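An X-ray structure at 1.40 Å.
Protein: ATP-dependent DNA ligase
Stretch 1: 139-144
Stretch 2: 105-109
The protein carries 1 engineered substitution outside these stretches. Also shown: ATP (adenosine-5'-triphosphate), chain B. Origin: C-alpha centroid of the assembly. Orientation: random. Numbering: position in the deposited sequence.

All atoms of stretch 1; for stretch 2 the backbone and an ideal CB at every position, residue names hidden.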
# COMPACT_ATOMS: atom_id res chain seq x y z
N SER A 139 -21.03 4.60 -11.00
CA SER A 139 -20.19 3.40 -10.96
C SER A 139 -18.96 3.58 -10.07
O SER A 139 -18.13 2.66 -9.98
CB SER A 139 -19.72 3.05 -12.37
OG SER A 139 -18.77 3.99 -12.81
N LEU A 140 -18.80 4.74 -9.47
CA LEU A 140 -17.69 4.96 -8.56
C LEU A 140 -17.77 3.99 -7.39
O LEU A 140 -18.85 3.76 -6.83
CB LEU A 140 -17.78 6.39 -8.05
CG LEU A 140 -16.67 6.98 -7.18
CD1 LEU A 140 -15.33 6.95 -7.89
CD2 LEU A 140 -17.05 8.40 -6.82
N THR A 141 -16.62 3.44 -7.01
CA THR A 141 -16.51 2.44 -5.94
C THR A 141 -16.07 3.13 -4.64
O THR A 141 -14.94 3.63 -4.55
CB THR A 141 -15.50 1.37 -6.35
OG1 THR A 141 -15.90 0.81 -7.61
CG2 THR A 141 -15.42 0.26 -5.31
N VAL A 142 -16.96 3.14 -3.65
CA VAL A 142 -16.69 3.74 -2.35
C VAL A 142 -16.93 2.71 -1.27
O VAL A 142 -18.06 2.48 -0.84
CB VAL A 142 -17.56 5.00 -2.11
CG1 VAL A 142 -17.29 5.54 -0.70
CG2 VAL A 142 -17.26 6.05 -3.15
N PRO A 143 -15.88 2.06 -0.77
CA PRO A 143 -16.06 1.10 0.33
C PRO A 143 -16.69 1.77 1.54
O PRO A 143 -16.35 2.90 1.90
CB PRO A 143 -14.63 0.63 0.63
CG PRO A 143 -13.91 0.75 -0.69
CD PRO A 143 -14.52 2.00 -1.36
N GLU A 144 -17.60 1.04 2.18
CA GLU A 144 -18.30 1.54 3.35
C GLU A 144 -17.38 1.63 4.57
O GLU A 144 -16.32 0.99 4.67
CB GLU A 144 -19.49 0.64 3.67
CG GLU A 144 -20.59 0.68 2.62
CD GLU A 144 -21.69 -0.34 2.87
OE1 GLU A 144 -22.75 -0.26 2.20
OE2 GLU A 144 -21.50 -1.22 3.73
N UNK A 105 -8.64 -1.37 -10.12
CA UNK A 105 -9.79 -0.61 -9.65
C UNK A 105 -9.32 0.63 -8.92
O UNK A 105 -8.21 0.68 -8.38
CB UNK A 105 -10.68 -1.46 -8.74
N UNK A 106 -10.19 1.63 -8.87
CA UNK A 106 -10.00 2.78 -8.00
C UNK A 106 -11.03 2.71 -6.89
O UNK A 106 -12.23 2.66 -7.16
CB UNK A 106 -10.11 4.09 -8.78
N UNK A 107 -10.56 2.64 -5.64
CA UNK A 107 -11.44 2.66 -4.48
C UNK A 107 -11.34 4.04 -3.86
O UNK A 107 -10.31 4.40 -3.28
CB UNK A 107 -11.08 1.57 -3.47
N UNK A 108 -12.42 4.80 -3.97
CA UNK A 108 -12.44 6.18 -3.48
C UNK A 108 -12.76 6.21 -2.00
O UNK A 108 -13.64 5.49 -1.52
CB UNK A 108 -13.46 7.02 -4.26
N UNK A 109 -12.06 7.09 -1.28
CA UNK A 109 -12.34 7.30 0.14
C UNK A 109 -12.43 8.76 0.56
O UNK A 109 -12.70 9.03 1.74
CB UNK A 109 -11.26 6.61 0.97
PG ATP B . 2.93 6.28 4.09
O1G ATP B . 1.94 6.54 5.21
O2G ATP B . 4.10 7.24 4.03
O3G ATP B . 2.25 6.09 2.75
PB ATP B . 3.42 3.40 3.85
O1B ATP B . 4.39 2.45 4.51
O2B ATP B . 3.30 3.46 2.34
O3B ATP B . 3.66 4.87 4.46
PA ATP B . 1.41 2.11 5.50
O1A ATP B . 2.14 2.36 6.79
O2A ATP B . 1.34 0.78 4.80
O3A ATP B . 1.96 3.18 4.44
O5' ATP B . -0.05 2.80 5.59
C5' ATP B . -1.05 2.50 4.62
C4' ATP B . -0.88 3.36 3.36
O4' ATP B . -2.04 3.15 2.56
C3' ATP B . -0.81 4.84 3.64
O3' ATP B . -0.14 5.48 2.56
C2' ATP B . -2.26 5.22 3.59
O2' ATP B . -2.46 6.62 3.33
C1' ATP B . -2.79 4.36 2.45
N9 ATP B . -4.20 3.96 2.66
C8 ATP B . -4.71 2.71 2.49
N7 ATP B . -6.05 2.70 2.73
C5 ATP B . -6.39 3.97 3.03
C6 ATP B . -7.63 4.64 3.40
N6 ATP B . -8.77 3.95 3.52
N1 ATP B . -7.57 5.96 3.64
C2 ATP B . -6.44 6.67 3.55
N3 ATP B . -5.26 6.12 3.23
C4 ATP B . -5.19 4.79 2.98

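Stretch 2 runs as a strand beside the irregular segment 139-144, and one direct hydrogen bond joins the two: the backbone N of position 108 donates to O of T141 at 2.8 Å, with an N-H...O angle of 160°. The CA atoms lie nearest each other in the pairs T141 with 107 (5.3 Å) and V142 with 108 (5.0 Å).

Position 105 has extended angles (-114/157) and a CA-to-CB bond directed toward stretch 1, yet no atom of that stretch comes within 5.5 Å of the ideal CB. A short side chain would not reach stretch 1; a long one, polar or charged, could extend into the gap, and the hydroxyl of T141 offers a polar partner. The deposited residue is E105. Its carboxylate reaches T141 through a water, which donates to OE1 of E105 at 2.8 Å and lies 2.6 Å from OG1 of T141.

At position 106 (-110/120) the CA-to-CB bond points sideways, and the ideal CB again has nothing of stretch 1 within 5.5 Å. CD1 of L140 is the nearby apolar group on offer, so a large hydrophobic side chain, aliphatic or aromatic, would suit. F106 fills the position with chi1 at 177° (t), bringing the end of its side chain nearer: CD1 of L140 lies 4.3 Å from CD2 of F106, at the ring edge and near its plane. The backbone takes part too, since a water donates to O of F106 at 2.7 Å and accepts from N of T141 at 2.9 Å, linking the two stretches where they do not bond directly.

Position 107 (-104/111) also directs its CB sideways, but here the ideal CB is 4.1 Å from CG of P143 and 4.5 Å from O of T141. With the proline ring and the T141 methyl both nearby, a broad flat side chain could touch both, while a branched aliphatic one might cover part of this surface. The residue is W107, whose indole reaches both: CE3 packs 3.7 Å from CG of P143, and CD1 comes 3.6 Å from CG2 of T141. Within the strand, NE1 of W107 donates to OE1 of E105 at 2.9 Å, satisfying the indole N-H and tying the carboxylate to the ring.

Position 108 (-84/140) points its CB toward stretch 1, into close quarters: the ideal CB is 3.7 Å from O of T141 and 4.1 Å from both CG2 of V142 and CD1 of L140. So tight a setting favours a small side chain, with alanine, glycine or perhaps serine as candidates. It is A108, and its methyl touches two apolar neighbours, with CB 4.0 Å from CG2 of V142 and 4.1 Å from CD1 of L140.

Position 109 (-134/0) points its CB sideways, with nothing of stretch 1 within 5.5 Å, so that stretch offers little guidance; the adenine of ATP lies nearer, with its N6 about 4.4 Å from the ideal CB, and an aromatic or large aliphatic residue could reach it. F109 places one ring face against the base, with CE2 3.3 Å from C6 of ATP.

Stretch 2 (105-109) EFWAF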
# COMPACT_ATOMS: atom_id res chain seq x y z
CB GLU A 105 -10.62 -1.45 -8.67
CG GLU A 105 -11.19 -2.70 -9.30
CD GLU A 105 -12.29 -3.37 -8.50
OE1 GLU A 105 -12.97 -2.69 -7.71
OE2 GLU A 105 -12.49 -4.58 -8.69
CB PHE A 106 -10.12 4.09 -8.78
CG PHE A 106 -10.00 5.32 -7.92
CD1 PHE A 106 -8.80 5.64 -7.28
CD2 PHE A 106 -11.09 6.14 -7.73
CE1 PHE A 106 -8.71 6.78 -6.49
CE2 PHE A 106 -11.00 7.28 -6.93
CZ PHE A 106 -9.82 7.59 -6.33
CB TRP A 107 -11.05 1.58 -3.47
CG TRP A 107 -11.43 0.17 -3.93
CD1 TRP A 107 -11.87 -0.20 -5.17
CD2 TRP A 107 -11.39 -1.04 -3.15
NE1 TRP A 107 -12.12 -1.55 -5.21
CE2 TRP A 107 -11.83 -2.09 -3.98
CE3 TRP A 107 -11.03 -1.34 -1.84
CZ2 TRP A 107 -11.92 -3.41 -3.54
CZ3 TRP A 107 -11.12 -2.66 -1.40
CH2 TRP A 107 -11.55 -3.67 -2.25
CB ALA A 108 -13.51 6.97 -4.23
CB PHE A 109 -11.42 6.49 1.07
CG PHE A 109 -9.94 6.60 0.76
CD1 PHE A 109 -9.27 7.82 0.86
CD2 PHE A 109 -9.20 5.45 0.44
CE1 PHE A 109 -7.89 7.91 0.60
CE2 PHE A 109 -7.83 5.53 0.18
CZ PHE A 109 -7.18 6.75 0.26
O HOH W 1 -14.17 -0.49 -9.03
O HOH W 2 -14.12 4.09 -8.35
O HOH W 3 -14.24 4.47 1.03
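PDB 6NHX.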